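Side-chain contact in glutamine aminotransferase class-II domain protein (Ruegeria pomeroyi, PDB 3MDN), which is probably a class-II glutamine amidotransferase of the Ntn hydrolase superfamily, expected to release ammonia from glutamine, with an acceptor substrate that remains unidentified: residues D[149-154]-D[170-175]. Residues are numbered along the deposited sequence; the frame is centred on the assembly and turned at random.
Sequences FLLALS and ARLEGL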
ATOM      1  N   PHE D 149      -7.287  20.087  15.343  1.00 26.19           N
ATOM      2  CA  PHE D 149      -7.453  20.885  14.120  1.00 25.64           C
ATOM      3  C   PHE D 149      -8.916  21.252  13.905  1.00 24.90           C
ATOM      4  O   PHE D 149      -9.249  22.395  13.657  1.00 24.30           O
ATOM      5  CB  PHE D 149      -6.943  20.103  12.912  1.00 24.85           C
ATOM      6  CG  PHE D 149      -7.175  20.778  11.571  1.00 25.48           C
ATOM      7  CD1 PHE D 149      -6.921  22.128  11.379  1.00 28.63           C
ATOM      8  CD2 PHE D 149      -7.567  20.011  10.474  1.00 28.17           C
ATOM      9  CE1 PHE D 149      -7.084  22.713  10.107  1.00 25.33           C
ATOM     10  CE2 PHE D 149      -7.758  20.595   9.211  1.00 28.92           C
ATOM     11  CZ  PHE D 149      -7.508  21.937   9.035  1.00 27.42           C
ATOM     12  N   LEU D 150      -9.791  20.275  14.003  1.00 23.81           N
ATOM     13  CA  LEU D 150     -11.222  20.537  13.729  1.00 24.66           C
ATOM     14  C   LEU D 150     -11.876  21.376  14.823  1.00 23.99           C
ATOM     15  O   LEU D 150     -12.759  22.195  14.535  1.00 23.12           O
ATOM     16  CB  LEU D 150     -11.971  19.232  13.519  1.00 22.67           C
ATOM     17  CG  LEU D 150     -11.386  18.447  12.346  1.00 24.19           C
ATOM     18  CD1 LEU D 150     -12.137  17.162  12.199  1.00 21.67           C
ATOM     19  CD2 LEU D 150     -11.422  19.254  11.027  1.00 21.63           C
ATOM     20  N   LEU D 151     -11.441  21.155  16.065  1.00 24.60           N
ATOM     21  CA  LEU D 151     -11.822  22.030  17.184  1.00 25.75           C
ATOM     22  C   LEU D 151     -11.364  23.470  16.967  1.00 25.32           C
ATOM     23  O   LEU D 151     -12.073  24.403  17.309  1.00 26.17           O
ATOM     24  CB  LEU D 151     -11.224  21.556  18.503  1.00 26.57           C
ATOM     25  CG  LEU D 151     -11.741  20.426  19.404  1.00 29.24           C
ATOM     26  CD1 LEU D 151     -11.459  20.866  20.851  1.00 30.88           C
ATOM     27  CD2 LEU D 151     -13.226  20.171  19.273  1.00 29.19           C
ATOM     28  N   ALA D 152     -10.159  23.660  16.441  1.00 25.76           N
ATOM     29  CA  ALA D 152      -9.688  25.014  16.156  1.00 25.91           C
ATOM     30  C   ALA D 152     -10.521  25.670  15.040  1.00 26.07           C
ATOM     31  O   ALA D 152     -10.857  26.860  15.138  1.00 26.29           O
ATOM     32  CB  ALA D 152      -8.191  25.022  15.825  1.00 25.88           C
ATOM     33  N   LEU D 153     -10.841  24.912  13.993  1.00 25.10           N
ATOM     34  CA  LEU D 153     -11.832  25.385  13.001  1.00 25.72           C
ATOM     35  C   LEU D 153     -13.154  25.755  13.676  1.00 25.25           C
ATOM     36  O   LEU D 153     -13.665  26.862  13.464  1.00 24.90           O
ATOM     37  CB  LEU D 153     -12.039  24.377  11.845  1.00 25.46           C
ATOM     38  CG  LEU D 153     -10.851  24.398  10.864  1.00 27.67           C
ATOM     39  CD1 LEU D 153     -10.704  23.124  10.033  1.00 30.02           C
ATOM     40  CD2 LEU D 153     -10.866  25.646   9.960  1.00 28.74           C
ATOM     41  N   SER D 154     -13.691  24.852  14.506  1.00 25.55           N
ATOM     42  CA  SER D 154     -14.957  25.109  15.240  1.00 25.73           C
ATOM     43  C   SER D 154     -14.869  26.406  16.060  1.00 26.14           C
ATOM     44  O   SER D 154     -15.865  27.103  16.216  1.00 25.83           O
ATOM     45  CB  SER D 154     -15.312  23.936  16.166  1.00 25.29           C
ATOM     46  OG  SER D 154     -15.309  22.712  15.437  1.00 25.34           O
ATOM     47  N   ALA D 170      -7.249  24.855  25.231  1.00 26.14           N
ATOM     48  CA  ALA D 170      -7.885  24.954  26.561  1.00 26.69           C
ATOM     49  C   ALA D 170      -8.929  23.859  26.752  1.00 26.64           C
ATOM     50  O   ALA D 170      -8.956  23.158  27.772  1.00 27.62           O
ATOM     51  CB  ALA D 170      -8.535  26.353  26.767  1.00 25.84           C
ATOM     52  N   ARG D 171      -9.800  23.720  25.764  1.00 26.32           N
ATOM     53  CA  ARG D 171     -10.861  22.720  25.823  1.00 26.27           C
ATOM     54  C   ARG D 171     -10.312  21.292  25.948  1.00 25.54           C
ATOM     55  O   ARG D 171     -10.754  20.512  26.802  1.00 24.60           O
ATOM     56  CB  ARG D 171     -11.739  22.847  24.591  1.00 27.17           C
ATOM     57  CG  ARG D 171     -12.951  23.698  24.825  1.00 32.61           C
ATOM     58  CD  ARG D 171     -14.135  22.779  25.284  1.00 39.49           C
ATOM     59  NE  ARG D 171     -15.184  22.616  24.275  1.00 43.67           N
ATOM     60  CZ  ARG D 171     -15.275  23.347  23.168  1.00 44.12           C
ATOM     61  NH1 ARG D 171     -14.372  24.285  22.922  1.00 44.62           N
ATOM     62  NH2 ARG D 171     -16.267  23.146  22.315  1.00 42.76           N
ATOM     63  N   LEU D 172      -9.325  20.947  25.121  1.00 24.47           N
ATOM     64  CA  LEU D 172      -8.797  19.576  25.186  1.00 24.52           C
ATOM     65  C   LEU D 172      -7.981  19.327  26.450  1.00 24.13           C
ATOM     66  O   LEU D 172      -8.002  18.226  27.012  1.00 23.14           O
ATOM     67  CB  LEU D 172      -7.967  19.246  23.949  1.00 24.48           C
ATOM     68  CG  LEU D 172      -8.722  18.846  22.685  1.00 25.96           C
ATOM     69  CD1 LEU D 172      -7.764  18.720  21.515  1.00 27.20           C
ATOM     70  CD2 LEU D 172      -9.470  17.555  22.893  1.00 25.83           C
ATOM     71  N   GLU D 173      -7.267  20.358  26.895  1.00 23.60           N
ATOM     72  CA  GLU D 173      -6.511  20.223  28.119  1.00 24.94           C
ATOM     73  C   GLU D 173      -7.434  20.037  29.313  1.00 24.38           C
ATOM     74  O   GLU D 173      -7.134  19.239  30.218  1.00 25.07           O
ATOM     75  CB  GLU D 173      -5.555  21.422  28.324  1.00 25.42           C
ATOM     76  CG  GLU D 173      -4.650  21.266  29.515  1.00 26.85           C
ATOM     77  CD  GLU D 173      -3.740  22.462  29.775  1.00 29.61           C
ATOM     78  OE1 GLU D 173      -3.082  22.981  28.845  1.00 29.16           O
ATOM     79  OE2 GLU D 173      -3.650  22.863  30.957  1.00 32.98           O
ATOM     80  N   GLY D 174      -8.554  20.762  29.321  1.00 24.15           N
ATOM     81  CA  GLY D 174      -9.574  20.577  30.364  1.00 23.31           C
ATOM     82  C   GLY D 174     -10.160  19.167  30.380  1.00 23.78           C
ATOM     83  O   GLY D 174     -10.352  18.562  31.451  1.00 22.60           O
ATOM     84  N   LEU D 175     -10.441  18.611  29.194  1.00 23.70           N
ATOM     85  CA  LEU D 175     -10.975  17.256  29.163  1.00 23.62           C
ATOM     86  C   LEU D 175      -9.913  16.274  29.663  1.00 23.67           C
ATOM     87  O   LEU D 175     -10.236  15.284  30.329  1.00 23.20           O
ATOM     88  CB  LEU D 175     -11.427  16.877  27.757  1.00 24.05           C
ATOM     89  CG  LEU D 175     -12.763  17.475  27.299  1.00 23.95           C
ATOM     90  CD1 LEU D 175     -12.861  17.471  25.737  1.00 22.51           C
ATOM     91  CD2 LEU D 175     -13.907  16.731  27.951  1.00 22.46           C
TER
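Leu151 reaches Leu172 and Arg171 through a single methyl. Its CB leaves helix 144-154 toward helix 161-179 but stops 5.4 Å from Leu172 CD1, too far for van der Waals contact. CG comes next, anti to the carbonyl carbon (chi1 -80°). Leu151 CG is still 4.7 Å from Leu172 CG. At the tip the branches part. Leu151 CD1 carries the approach, lying 3.9 Å from Leu172 CG, over the fork of that side chain and almost equally far from its two methyls. Leu151 CD1 also comes within 4.2 Å of Arg171 CB, so it sits against two consecutive residues of one helical turn. CD2 diverges and meets nothing in 170-175. The nearest CA atoms, those of Leu151 and Arg171, are 8.7 Å apart, a spacing bridged by side chains.

These neighbouring helices, joined by a short connection, belong to a helical layer packed on a β-sheet, consistent with the layered αββα architecture of Ntn hydrolases: Leu172 also rests on Met185 of strand 185-192, and Phe149 and Leu153 touch strand 104-106.

On the more exposed side, Arg171 NH1 forms a salt bridge with Glu155, directly after 149-154, adding a polar tie beside the leucines. Ser154 OG donates to Leu150 O (2.8 Å), tilted 34° from the carbonyl plane. Leu150 O also accepts the ordinary helical bond from Ser154 N, and Ser154 OG is further hydrogen-bonded to Ala132 N.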